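Putative peptidyl-arginine deiminase (Chlorobium tepidum, PDB 1XKN) probably hydrolyses the guanidinium group of agmatine or of arginine residues, as a putative deiminase of the Porphyromonas-type peptidyl-arginine deiminase family. Local coordinates at residues A[190-193]-A[194-197]; A[236-240]-A[241-245]. All coordinates share one frame; numbering follows the deposited sequence.

Contact 1: residues A[190-193]-A[194-197]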
loop_
_atom_site.group_PDB
_atom_site.type_symbol
_atom_site.label_atom_id
_atom_site.label_comp_id
_atom_site.label_asym_id
_atom_site.label_seq_id
_atom_site.Cartn_x
_atom_site.Cartn_y
_atom_site.Cartn_z
ATOM N N GLU A 190 -7.404 -16.994 7.549
ATOM C CA GLU A 190 -7.928 -16.102 8.578
ATOM C C GLU A 190 -7.196 -16.334 9.896
ATOM O O GLU A 190 -6.892 -15.385 10.615
ATOM C CB GLU A 190 -9.430 -16.309 8.782
ATOM C CG GLU A 190 -10.278 -15.613 7.732
ATOM C CD GLU A 190 -11.719 -15.437 8.165
ATOM O OE1 GLU A 190 -11.974 -15.353 9.388
ATOM O OE2 GLU A 190 -12.596 -15.347 7.282
ATOM N N ALA A 191 -6.907 -17.593 10.213
ATOM C CA ALA A 191 -6.207 -17.900 11.452
ATOM C C ALA A 191 -4.865 -17.178 11.497
ATOM O O ALA A 191 -4.494 -16.607 12.522
ATOM C CB ALA A 191 -6.003 -19.406 11.594
ATOM N N GLN A 192 -4.136 -17.195 10.384
ATOM C CA GLN A 192 -2.839 -16.526 10.330
ATOM C C GLN A 192 -2.974 -15.012 10.451
ATOM O O GLN A 192 -2.129 -14.363 11.062
ATOM C CB GLN A 192 -2.109 -16.880 9.034
ATOM C CG GLN A 192 -1.732 -18.356 8.926
ATOM C CD GLN A 192 -0.574 -18.740 9.836
ATOM O OE1 GLN A 192 0.537 -19.005 9.371
ATOM N NE2 GLN A 192 -0.828 -18.771 11.137
ATOM N N LEU A 193 -4.028 -14.445 9.869
ATOM C CA LEU A 193 -4.230 -13.001 9.953
ATOM C C LEU A 193 -4.550 -12.622 11.393
ATOM O O LEU A 193 -4.090 -11.592 11.890
ATOM C CB LEU A 193 -5.355 -12.551 9.015
ATOM C CG LEU A 193 -5.077 -12.756 7.521
ATOM C CD1 LEU A 193 -6.320 -12.408 6.718
ATOM C CD2 LEU A 193 -3.892 -11.904 7.082
ATOM N N ARG A 194 -5.335 -13.452 12.072
ATOM C CA ARG A 194 -5.661 -13.175 13.465
ATOM C C ARG A 194 -4.406 -13.305 14.318
ATOM O O ARG A 194 -4.111 -12.441 15.143
ATOM C CB ARG A 194 -6.726 -14.143 13.984
ATOM C CG ARG A 194 -8.129 -13.797 13.538
ATOM C CD ARG A 194 -9.161 -14.568 14.341
ATOM N NE ARG A 194 -10.507 -14.078 14.067
ATOM C CZ ARG A 194 -11.208 -14.372 12.977
ATOM N NH1 ARG A 194 -10.700 -15.173 12.049
ATOM N NH2 ARG A 194 -12.415 -13.850 12.811
ATOM N N ARG A 195 -3.662 -14.382 14.095
ATOM C CA ARG A 195 -2.447 -14.656 14.848
ATOM C C ARG A 195 -1.342 -13.614 14.710
ATOM O O ARG A 195 -0.821 -13.114 15.710
ATOM C CB ARG A 195 -1.888 -16.018 14.435
ATOM C CG ARG A 195 -0.563 -16.375 15.087
ATOM C CD ARG A 195 -0.040 -17.684 14.529
ATOM N NE ARG A 195 1.220 -18.084 15.144
ATOM C CZ ARG A 195 1.940 -19.130 14.752
ATOM N NH1 ARG A 195 1.524 -19.884 13.742
ATOM N NH2 ARG A 195 3.077 -19.420 15.369
ATOM N N TYR A 196 -0.987 -13.290 13.470
ATOM C CA TYR A 196 0.107 -12.359 13.217
ATOM C C TYR A 196 -0.218 -10.869 13.086
ATOM O O TYR A 196 0.679 -10.036 13.199
ATOM C CB TYR A 196 0.884 -12.841 11.991
ATOM C CG TYR A 196 1.577 -14.177 12.205
ATOM C CD1 TYR A 196 2.586 -14.311 13.160
ATOM C CD2 TYR A 196 1.265 -15.288 11.419
ATOM C CE1 TYR A 196 3.280 -15.515 13.319
ATOM C CE2 TYR A 196 1.951 -16.498 11.574
ATOM C CZ TYR A 196 2.957 -16.601 12.518
ATOM O OH TYR A 196 3.670 -17.772 12.636
ATOM N N LEU A 197 -1.483 -10.530 12.855
ATOM C CA LEU A 197 -1.867 -9.130 12.745
ATOM C C LEU A 197 -2.758 -8.716 13.912
ATOM O O LEU A 197 -3.009 -7.533 14.125
ATOM C CB LEU A 197 -2.572 -8.863 11.410
ATOM C CG LEU A 197 -1.705 -9.094 10.166
ATOM C CD1 LEU A 197 -2.488 -8.737 8.909
ATOM C CD2 LEU A 197 -0.442 -8.245 10.258
HETATM O O HOH W 1 -13.815 -12.908 10.413
HETATM O O HOH W 2 3.301 -19.544 10.647
#
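Four successive i to i+4 backbone hydrogen bonds, from R194, R195, Y196 and L197 N to the carbonyls of E190, A191, Q192 and L193, make residues 190-197 the last turns of α-helix 186-197. The final one is the most bent: L197 N, 3.0 Å from L193 O, has an N-H...O angle of 141°. The helix is amphipathic. On its polar flank E190 and R194, one turn apart, run side by side into an i/i+4 salt bridge: R194 NH1 donates to the anti lone pair of E190 OE1 at 3.0 Å, and that oxygen lies close to the guanidinium plane. Water 1 links OE1 to R194 NH2. Both residues also reach outside the helix, E190 OE2 to W204 NE1 and R194 NH2 to E200 O, so the pair fastens it to the following strand and loop. L193 and L197 suit the buried side: CD2 of the first meets CD1 of the second at 3.9 Å, while L197 packs on V103 and W118. The side chain of Y196 packs on V149 and M116. Q192, folded back at chi2 (-73°), brings its amide oxygen OE1 to the edge of the Y196 ring, in its plane, with the amide turned 66° from the ring. R195 passes CD over a ring face, toward the rim. Water 2 joins Q192 OE1, 3.1 Å away, to Y196 OH, 2.7 Å away.

Contact 2: residues A[236-240]-A[241-245]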
loop_
_atom_site.group_PDB
_atom_site.type_symbol
_atom_site.label_atom_id
_atom_site.label_comp_id
_atom_site.label_asym_id
_atom_site.label_seq_id
_atom_site.Cartn_x
_atom_site.Cartn_y
_atom_site.Cartn_z
ATOM N N GLU A 236 -19.687 4.631 -12.718
ATOM C CA GLU A 236 -21.065 4.979 -13.050
ATOM C C GLU A 236 -21.455 4.658 -14.486
ATOM O O GLU A 236 -22.620 4.786 -14.855
ATOM C CB GLU A 236 -21.322 6.459 -12.753
ATOM C CG GLU A 236 -20.381 7.422 -13.451
ATOM C CD GLU A 236 -20.602 8.859 -13.012
ATOM O OE1 GLU A 236 -20.472 9.138 -11.801
ATOM O OE2 GLU A 236 -20.902 9.709 -13.876
ATOM N N ASP A 237 -20.489 4.238 -15.298
ATOM C CA ASP A 237 -20.778 3.887 -16.684
ATOM C C ASP A 237 -21.169 2.411 -16.735
ATOM O O ASP A 237 -20.322 1.534 -16.566
ATOM C CB ASP A 237 -19.548 4.117 -17.566
ATOM C CG ASP A 237 -19.842 3.917 -19.040
ATOM O OD1 ASP A 237 -20.826 3.215 -19.371
ATOM O OD2 ASP A 237 -19.084 4.454 -19.877
ATOM N N PRO A 238 -22.458 2.119 -16.969
ATOM C CA PRO A 238 -22.944 0.736 -17.035
ATOM C C PRO A 238 -22.226 -0.139 -18.063
ATOM O O PRO A 238 -22.217 -1.364 -17.942
ATOM C CB PRO A 238 -24.425 0.905 -17.377
ATOM C CG PRO A 238 -24.766 2.233 -16.787
ATOM C CD PRO A 238 -23.565 3.073 -17.155
ATOM N N GLU A 239 -21.629 0.488 -19.071
ATOM C CA GLU A 239 -20.935 -0.252 -20.121
ATOM C C GLU A 239 -19.467 -0.541 -19.822
ATOM O O GLU A 239 -18.827 -1.324 -20.523
ATOM C CB GLU A 239 -21.043 0.498 -21.453
ATOM C CG GLU A 239 -22.470 0.717 -21.933
ATOM C CD GLU A 239 -23.297 -0.555 -21.902
ATOM O OE1 GLU A 239 -22.809 -1.599 -22.381
ATOM O OE2 GLU A 239 -24.442 -0.510 -21.403
ATOM N N ASP A 240 -18.935 0.092 -18.782
ATOM C CA ASP A 240 -17.544 -0.106 -18.404
ATOM C C ASP A 240 -17.352 -1.455 -17.719
ATOM O O ASP A 240 -18.209 -1.901 -16.958
ATOM C CB ASP A 240 -17.085 1.000 -17.462
ATOM C CG ASP A 240 -15.620 0.877 -17.109
ATOM O OD1 ASP A 240 -14.777 1.179 -17.977
ATOM O OD2 ASP A 240 -15.316 0.467 -15.971
ATOM N N GLU A 241 -16.210 -2.089 -17.975
ATOM C CA GLU A 241 -15.899 -3.395 -17.405
ATOM C C GLU A 241 -15.901 -3.449 -15.875
ATOM O O GLU A 241 -16.176 -4.499 -15.290
ATOM C CB GLU A 241 -14.540 -3.879 -17.923
ATOM C CG GLU A 241 -14.505 -4.202 -19.414
ATOM C CD GLU A 241 -14.935 -3.035 -20.286
ATOM O OE1 GLU A 241 -14.401 -1.916 -20.103
ATOM O OE2 GLU A 241 -15.804 -3.235 -21.167
ATOM N N ASN A 242 -15.597 -2.331 -15.224
ATOM C CA ASN A 242 -15.564 -2.306 -13.766
ATOM C C ASN A 242 -16.913 -2.037 -13.119
ATOM O O ASN A 242 -17.050 -2.146 -11.899
ATOM C CB ASN A 242 -14.562 -1.263 -13.264
ATOM C CG ASN A 242 -13.135 -1.607 -13.630
ATOM O OD1 ASN A 242 -12.711 -2.761 -13.509
ATOM N ND2 ASN A 242 -12.378 -0.606 -14.061
ATOM N N TYR A 243 -17.911 -1.695 -13.926
ATOM C CA TYR A 243 -19.235 -1.392 -13.390
ATOM C C TYR A 243 -19.775 -2.490 -12.475
ATOM O O TYR A 243 -20.060 -2.246 -11.305
ATOM C CB TYR A 243 -20.229 -1.153 -14.532
ATOM C CG TYR A 243 -21.575 -0.643 -14.061
ATOM C CD1 TYR A 243 -21.720 0.666 -13.602
ATOM C CD2 TYR A 243 -22.699 -1.470 -14.065
ATOM C CE1 TYR A 243 -22.949 1.144 -13.157
ATOM C CE2 TYR A 243 -23.938 -1.002 -13.621
ATOM C CZ TYR A 243 -24.053 0.305 -13.168
ATOM O OH TYR A 243 -25.268 0.780 -12.723
ATOM N N LYS A 244 -19.912 -3.698 -13.011
ATOM C CA LYS A 244 -20.441 -4.818 -12.238
ATOM C C LYS A 244 -19.649 -5.152 -10.967
ATOM O O LYS A 244 -20.213 -5.179 -9.870
ATOM C CB LYS A 244 -20.550 -6.056 -13.137
ATOM C CG LYS A 244 -21.062 -7.310 -12.449
ATOM C CD LYS A 244 -21.292 -8.412 -13.471
ATOM C CE LYS A 244 -21.721 -9.715 -12.812
ATOM N NZ LYS A 244 -20.649 -10.277 -11.946
ATOM N N PRO A 245 -18.334 -5.399 -11.092
ATOM C CA PRO A 245 -17.500 -5.731 -9.930
ATOM C C PRO A 245 -17.577 -4.701 -8.806
ATOM O O PRO A 245 -17.695 -5.055 -7.632
ATOM C CB PRO A 245 -16.096 -5.818 -10.524
ATOM C CG PRO A 245 -16.346 -6.224 -11.935
ATOM C CD PRO A 245 -17.518 -5.371 -12.319
HETATM O O HOH W 3 -13.795 2.061 -14.500
HETATM O O HOH W 4 -19.310 -4.370 -15.776
#
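Two type I turns in succession, D237 to D240 and D240 to Y243, carry the chain from the loop into helix 243-253, the second closed by Y243 N on D240 O at 3.1 Å. D240 ends the first turn and begins the second. Its side chain, with CG anti to the backbone N (chi1 -177°), swings forward so that OD2 receives N242 N at 2.9 Å, from above the carboxylate plane: a capping bond that a short acidic side chain suits well. Water 3 joins OD2 to N242 ND2, while N242 OD1 is held by A210 N. Upstream, D237 OD1 accepts from E239 N, forming an Asx turn, and P238 gives the first turn a rigid corner. That corner is covered by Y243, whose ring receives P238 CA over the centre of one face, 3.5 Å from the centroid and 11° off the normal, a CH-pi contact. D240 OD1 and E241 OE1 come within 3.8 Å, yet both form salt bridges to R281, whose positive charge probably offsets their repulsion. The lead-in is therefore held by backbone hydrogen bonds, carboxylate-to-amide bonds and salt bridges, and the negative D240 carboxylate beside the helix start would probably interact favourably with its dipole.

How the contacts relate
Both contacts are local and lie in series: contact 1 is finished before contact 2 opens, so they neither nest nor cross. From the N terminus, the chain first reaches 190-197, which closes no loop but ends helix 186-197, lying against strands 101-107, 110-119 and 148-152 of one mixed sheet. Strands 201-205, 222-226 and 229-233 follow before contact 2, where the loop after 229-233 folds into tight turns and enters helix 243-253. There D240 and E241 tie the helix start to R281 on strand 280-281, and N242 ties it to A210. One contact thus lies at the end of a helix and the other at a beginning, their centres 34 Å apart and their nearest atoms about 19 Å.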